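Local coordinates for peroxisomal acyl-CoA oxidase 1A (Solanum lycopersicum, PDB 2FON), which probably oxidises acyl-CoA esters to 2-enoyl-CoA in peroxisomal fatty-acid beta-oxidation, with bound FAD as its cofactor, at residues G576-F581 and Q607-Y612; Y554-L558 and L571-C575. One frame throughout, in Å; residues are numbered along the deposited sequence.

Contact 1 (G576-F581 and Q607-Y612)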
loop_
_atom_site.group_PDB
_atom_site.type_symbol
_atom_site.label_atom_id
_atom_site.label_comp_id
_atom_site.label_asym_id
_atom_site.label_seq_id
_atom_site.Cartn_x
_atom_site.Cartn_y
_atom_site.Cartn_z
ATOM N N GLY B 576 -18.759 -18.174 0.589
ATOM C CA GLY B 576 -19.247 -17.873 -0.729
ATOM C C GLY B 576 -18.595 -16.617 -1.192
ATOM O O GLY B 576 -18.148 -16.528 -2.343
ATOM N N ILE B 577 -18.484 -15.668 -0.267
ATOM C CA ILE B 577 -18.011 -14.364 -0.608
ATOM C C ILE B 577 -16.583 -14.490 -0.986
ATOM O O ILE B 577 -16.125 -13.902 -1.967
ATOM C CB ILE B 577 -18.171 -13.388 0.535
ATOM C CG1 ILE B 577 -19.627 -12.924 0.641
ATOM C CG2 ILE B 577 -17.233 -12.160 0.351
ATOM C CD1 ILE B 577 -19.820 -11.859 1.704
ATOM N N TYR B 578 -15.834 -15.255 -0.224
ATOM C CA TYR B 578 -14.403 -15.284 -0.548
ATOM C C TYR B 578 -14.199 -15.912 -1.930
ATOM O O TYR B 578 -13.457 -15.405 -2.754
ATOM C CB TYR B 578 -13.592 -15.969 0.521
ATOM C CG TYR B 578 -12.167 -16.182 0.128
ATOM C CD1 TYR B 578 -11.201 -15.213 0.401
ATOM C CD2 TYR B 578 -11.759 -17.385 -0.466
ATOM C CE1 TYR B 578 -9.900 -15.418 0.066
ATOM C CE2 TYR B 578 -10.414 -17.607 -0.816
ATOM C CZ TYR B 578 -9.500 -16.614 -0.564
ATOM O OH TYR B 578 -8.158 -16.775 -0.920
ATOM N N SER B 579 -14.924 -16.966 -2.216
ATOM C CA SER B 579 -14.607 -17.702 -3.397
ATOM C C SER B 579 -15.240 -17.058 -4.605
ATOM O O SER B 579 -14.702 -17.122 -5.719
ATOM C CB SER B 579 -15.042 -19.143 -3.232
ATOM O OG SER B 579 -16.311 -19.172 -2.643
ATOM N N LEU B 580 -16.365 -16.399 -4.402
ATOM C CA LEU B 580 -16.950 -15.694 -5.531
ATOM C C LEU B 580 -16.313 -14.354 -5.761
ATOM O O LEU B 580 -16.310 -13.853 -6.877
ATOM C CB LEU B 580 -18.460 -15.588 -5.395
ATOM C CG LEU B 580 -19.060 -17.001 -5.338
ATOM C CD1 LEU B 580 -20.523 -16.933 -5.161
ATOM C CD2 LEU B 580 -18.693 -17.856 -6.570
ATOM N N PHE B 581 -15.718 -13.762 -4.734
ATOM C CA PHE B 581 -14.996 -12.505 -4.979
ATOM C C PHE B 581 -13.829 -12.832 -5.844
ATOM O O PHE B 581 -13.519 -12.097 -6.772
ATOM C CB PHE B 581 -14.459 -11.835 -3.715
ATOM C CG PHE B 581 -13.607 -10.636 -4.005
ATOM C CD1 PHE B 581 -12.220 -10.734 -4.027
ATOM C CD2 PHE B 581 -14.191 -9.405 -4.301
ATOM C CE1 PHE B 581 -11.409 -9.589 -4.324
ATOM C CE2 PHE B 581 -13.403 -8.253 -4.558
ATOM C CZ PHE B 581 -12.011 -8.350 -4.575
ATOM N N GLN B 607 -24.768 -13.497 -7.428
ATOM C CA GLN B 607 -24.835 -14.172 -6.155
ATOM C C GLN B 607 -23.916 -13.482 -5.089
ATOM O O GLN B 607 -24.328 -13.300 -3.936
ATOM C CB GLN B 607 -24.521 -15.654 -6.350
ATOM C CG GLN B 607 -24.468 -16.452 -5.070
ATOM C CD GLN B 607 -25.829 -16.743 -4.521
ATOM O OE1 GLN B 607 -26.090 -16.581 -3.334
ATOM N NE2 GLN B 607 -26.710 -17.173 -5.379
ATOM N N LEU B 608 -22.688 -13.098 -5.458
ATOM C CA LEU B 608 -21.888 -12.206 -4.612
ATOM C C LEU B 608 -22.674 -10.923 -4.193
ATOM O O LEU B 608 -22.562 -10.438 -3.073
ATOM C CB LEU B 608 -20.586 -11.829 -5.330
ATOM C CG LEU B 608 -19.398 -11.106 -4.660
ATOM C CD1 LEU B 608 -18.724 -11.962 -3.561
ATOM C CD2 LEU B 608 -18.356 -10.690 -5.749
ATOM N N ARG B 609 -23.493 -10.381 -5.080
ATOM C CA ARG B 609 -24.208 -9.184 -4.718
ATOM C C ARG B 609 -25.206 -9.538 -3.622
ATOM O O ARG B 609 -25.230 -8.892 -2.580
ATOM C CB ARG B 609 -24.909 -8.611 -5.929
ATOM C CG ARG B 609 -24.979 -7.128 -5.924
ATOM C CD ARG B 609 -25.897 -6.679 -7.043
ATOM N NE ARG B 609 -25.239 -6.954 -8.311
ATOM C CZ ARG B 609 -25.713 -7.746 -9.263
ATOM N NH1 ARG B 609 -26.902 -8.328 -9.125
ATOM N NH2 ARG B 609 -24.996 -7.934 -10.367
ATOM N N ALA B 610 -25.996 -10.587 -3.859
ATOM C CA ALA B 610 -26.904 -11.167 -2.861
ATOM C C ALA B 610 -26.185 -11.396 -1.526
ATOM O O ALA B 610 -26.700 -11.024 -0.465
ATOM C CB ALA B 610 -27.515 -12.478 -3.386
ATOM N N LEU B 611 -24.978 -11.961 -1.587
ATOM C CA LEU B 611 -24.268 -12.318 -0.372
ATOM C C LEU B 611 -23.886 -11.086 0.450
ATOM O O LEU B 611 -24.045 -11.074 1.669
ATOM C CB LEU B 611 -23.071 -13.209 -0.663
ATOM C CG LEU B 611 -23.383 -14.648 -1.069
ATOM C CD1 LEU B 611 -22.081 -15.372 -1.367
ATOM C CD2 LEU B 611 -24.209 -15.420 -0.030
ATOM N N TYR B 612 -23.412 -10.041 -0.227
ATOM C CA TYR B 612 -23.155 -8.772 0.414
ATOM C C TYR B 612 -24.413 -8.311 1.187
ATOM O O TYR B 612 -24.331 -7.949 2.351
ATOM C CB TYR B 612 -22.706 -7.719 -0.620
ATOM C CG TYR B 612 -21.346 -7.892 -1.283
ATOM C CD1 TYR B 612 -21.113 -7.344 -2.526
ATOM C CD2 TYR B 612 -20.301 -8.566 -0.675
ATOM C CE1 TYR B 612 -19.885 -7.458 -3.179
ATOM C CE2 TYR B 612 -19.051 -8.708 -1.319
ATOM C CZ TYR B 612 -18.864 -8.144 -2.595
ATOM O OH TYR B 612 -17.654 -8.220 -3.282
#

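Contact 2 (Y554-L558 and L571-C575)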
loop_
_atom_site.group_PDB
_atom_site.type_symbol
_atom_site.label_atom_id
_atom_site.label_comp_id
_atom_site.label_asym_id
_atom_site.label_seq_id
_atom_site.Cartn_x
_atom_site.Cartn_y
_atom_site.Cartn_z
ATOM N N TYR B 554 -11.784 -24.179 3.427
ATOM C CA TYR B 554 -12.926 -23.495 3.959
ATOM C C TYR B 554 -14.141 -24.442 3.831
ATOM O O TYR B 554 -14.974 -24.562 4.760
ATOM C CB TYR B 554 -13.115 -22.156 3.213
ATOM C CG TYR B 554 -13.900 -21.142 4.012
ATOM C CD1 TYR B 554 -13.514 -19.812 4.097
ATOM C CD2 TYR B 554 -15.049 -21.536 4.705
ATOM C CE1 TYR B 554 -14.278 -18.892 4.850
ATOM C CE2 TYR B 554 -15.793 -20.646 5.440
ATOM C CZ TYR B 554 -15.415 -19.345 5.523
ATOM O OH TYR B 554 -16.228 -18.561 6.287
ATOM N N ILE B 555 -14.234 -25.125 2.688
ATOM C CA ILE B 555 -15.355 -26.010 2.481
ATOM C C ILE B 555 -15.221 -27.175 3.444
ATOM O O ILE B 555 -16.231 -27.648 3.983
ATOM C CB ILE B 555 -15.498 -26.488 0.988
ATOM C CG1 ILE B 555 -15.762 -25.294 0.036
ATOM C CG2 ILE B 555 -16.573 -27.579 0.858
ATOM C CD1 ILE B 555 -15.731 -25.660 -1.453
ATOM N N GLU B 556 -13.990 -27.618 3.685
ATOM C CA GLU B 556 -13.766 -28.780 4.533
ATOM C C GLU B 556 -14.178 -28.490 5.969
ATOM O O GLU B 556 -14.758 -29.338 6.671
ATOM C CB GLU B 556 -12.313 -29.191 4.483
ATOM C CG GLU B 556 -12.007 -30.259 3.459
ATOM C CD GLU B 556 -10.590 -30.849 3.609
ATOM O OE1 GLU B 556 -9.917 -30.664 4.674
ATOM O OE2 GLU B 556 -10.145 -31.505 2.635
ATOM N N LYS B 557 -13.854 -27.259 6.378
ATOM C CA LYS B 557 -14.215 -26.683 7.670
ATOM C C LYS B 557 -15.753 -26.669 7.878
ATOM O O LYS B 557 -16.257 -27.024 8.960
ATOM C CB LYS B 557 -13.628 -25.294 7.729
ATOM C CG LYS B 557 -13.913 -24.519 8.967
ATOM C CD LYS B 557 -13.591 -25.310 10.207
ATOM C CE LYS B 557 -14.031 -24.550 11.425
ATOM N NZ LYS B 557 -13.282 -25.084 12.567
ATOM N N LEU B 558 -16.490 -26.329 6.825
ATOM C CA LEU B 558 -17.943 -26.279 6.917
ATOM C C LEU B 558 -18.629 -27.618 7.169
ATOM O O LEU B 558 -19.776 -27.626 7.619
ATOM C CB LEU B 558 -18.555 -25.513 5.742
ATOM C CG LEU B 558 -18.077 -24.025 5.643
ATOM C CD1 LEU B 558 -18.837 -23.247 4.564
ATOM C CD2 LEU B 558 -18.073 -23.221 6.972
ATOM N N LEU B 571 -20.951 -18.433 8.431
ATOM C CA LEU B 571 -19.625 -18.830 7.952
ATOM C C LEU B 571 -19.711 -19.312 6.541
ATOM O O LEU B 571 -18.775 -19.091 5.782
ATOM C CB LEU B 571 -18.954 -19.892 8.828
ATOM C CG LEU B 571 -18.370 -19.388 10.151
ATOM C CD1 LEU B 571 -17.792 -20.532 10.955
ATOM C CD2 LEU B 571 -17.343 -18.343 9.851
ATOM N N GLU B 572 -20.842 -19.926 6.189
ATOM C CA GLU B 572 -21.149 -20.221 4.790
ATOM C C GLU B 572 -21.228 -18.975 3.925
ATOM O O GLU B 572 -20.642 -18.915 2.849
ATOM C CB GLU B 572 -22.428 -20.998 4.682
ATOM C CG GLU B 572 -22.166 -22.464 4.617
ATOM C CD GLU B 572 -23.161 -23.283 5.450
ATOM O OE1 GLU B 572 -24.398 -23.219 5.164
ATOM O OE2 GLU B 572 -22.701 -24.001 6.378
ATOM N N VAL B 573 -21.952 -17.977 4.401
ATOM C CA VAL B 573 -21.988 -16.718 3.719
ATOM C C VAL B 573 -20.528 -16.243 3.455
ATOM O O VAL B 573 -20.188 -15.779 2.332
ATOM C CB VAL B 573 -22.779 -15.685 4.546
ATOM C CG1 VAL B 573 -22.490 -14.294 4.075
ATOM C CG2 VAL B 573 -24.236 -15.938 4.482
ATOM N N LEU B 574 -19.657 -16.374 4.469
ATOM C CA LEU B 574 -18.281 -15.904 4.309
ATOM C C LEU B 574 -17.530 -16.734 3.285
ATOM O O LEU B 574 -16.735 -16.235 2.508
ATOM C CB LEU B 574 -17.555 -15.820 5.647
ATOM C CG LEU B 574 -17.977 -14.586 6.462
ATOM C CD1 LEU B 574 -17.365 -14.559 7.861
ATOM C CD2 LEU B 574 -17.677 -13.317 5.710
ATOM N N CYS B 575 -17.842 -18.009 3.242
ATOM C CA CYS B 575 -17.219 -18.889 2.271
ATOM C C CYS B 575 -17.482 -18.454 0.846
ATOM O O CYS B 575 -16.559 -18.377 0.024
ATOM C CB CYS B 575 -17.722 -20.316 2.415
ATOM S SG CYS B 575 -16.587 -21.325 1.520
#

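Contact 1 (G576-F581 and Q607-Y612)
Ile577 and Leu608 mark the closest backbone approach of two helical segments that run roughly antiparallel, their N-to-C directions 146° apart and their axes 9.6 Å apart at the nearest point. Leu608 carries much of the contact. With its CG turned anti to the backbone N (chi1 -169°), it reaches across to the other helix, where CD1 comes within 3.6 Å of Ile577 O and also meets Phe581 N. These two backbone atoms are already paired with each other by a helix hydrogen bond, so a methyl group can lie against them without robbing either of a partner. The other branch, CD2, rests by the carbonyl O of Leu580. Ile577 answers with both branches: its side chain crosses that of Leu608 at about a right angle, bringing CG2 near Leu608 CD1, and slides past that of Leu611 in the opposite direction, with Ile577 CG1 3.7 Å from Leu611 CB. Its CD1 meets the Tyr612 ring obliquely at CD2. Leu611 CD1 lies 3.7 Å from the carbonyl carbon of Gly576, a residue whose lack of a side chain leaves bare backbone facing the leucine. Leu580 adds its CD1, set 4.0 Å from the aliphatic CG of Gln607. At the other border the Tyr612 hydroxyl sits at the edge of the Phe581 ring, 3.8 Å from CD2, and it finds its hydrogen-bond partner in Asn351 OD1. Helix 347-380, which contributes residues to the FAD pocket, borders the seam through Ile577, Phe581 and Tyr612, while the loop residue Leu497 packs on Gln607 and Leu611.

Contact 2 (Y554-L558 and L571-C575)
Tyr554 lays one face of its ring against Cys575 where two antiparallel helical segments pass at an angle of 162°, their axes 10.4 Å apart. The tyrosine CB points toward the other helix and already touches Cys575 SG. CG is turned anti to the backbone N (chi1 -157°), which sends the ring across the gap, and the sulfur lies over one face, 3.9 Å from the ring centroid and 28° off its normal. CD2 is the ring atom nearest to SG, at 3.5 Å. Further out CE2 meets Cys575 CB, which makes a CH-pi contact over the face, while CE1 passes the cysteine's backbone at CA. CZ then nears Leu574 CB, and the hydroxyl at the tip donates a weak hydrogen bond to Leu571 O, 2.7 Å away. That carbonyl also accepts the helix bond from Cys575 N, so the phenol is a second donor on an oxygen already in use. The pairing is an antiparallel helical hairpin, helix 535-558 turning back through a short connection into helix 567-585, within the alpha-helical C-terminal region that acyl-CoA oxidases have. An alanine in place of Tyr554 would probably leave the sulfur without its aromatic face, cost Leu571 O its extra donor and open a gap between the two helices. One turn on, the branched Leu558 fills the space nearer the hairpin's connection: CD2 rests 3.9 Å from Leu571 CB, and CD1 meets Cys575 CB at 3.8 Å and also the aliphatic CG of Glu572. Beyond the hairpin, Phe365 of helix 347-380 meets the Tyr554 ring edge-to-face, and Ile555 packs on Pro499 and Leu503.

Overall arrangement
Along the chain, contact 2 closes before contact 1 opens, and helix 567-585 belongs to both. Its earlier turns pair with helix 535-558 and the next turns with helix 598-615, so this one helix is packed antiparallel against two others, at different turns. The two contact centres lie 12 Å apart, and Leu611 CD1 of contact 1 packs on Val573 O of contact 2. Side chains of both touch helix 347-380. Contact 1 lies nearer the cofactor: the side chain of Phe581 is about 7 Å from that of Arg352, which binds FAD. Contact 2 lies away from the annotated sites and belongs to the helical core of the C-terminal region.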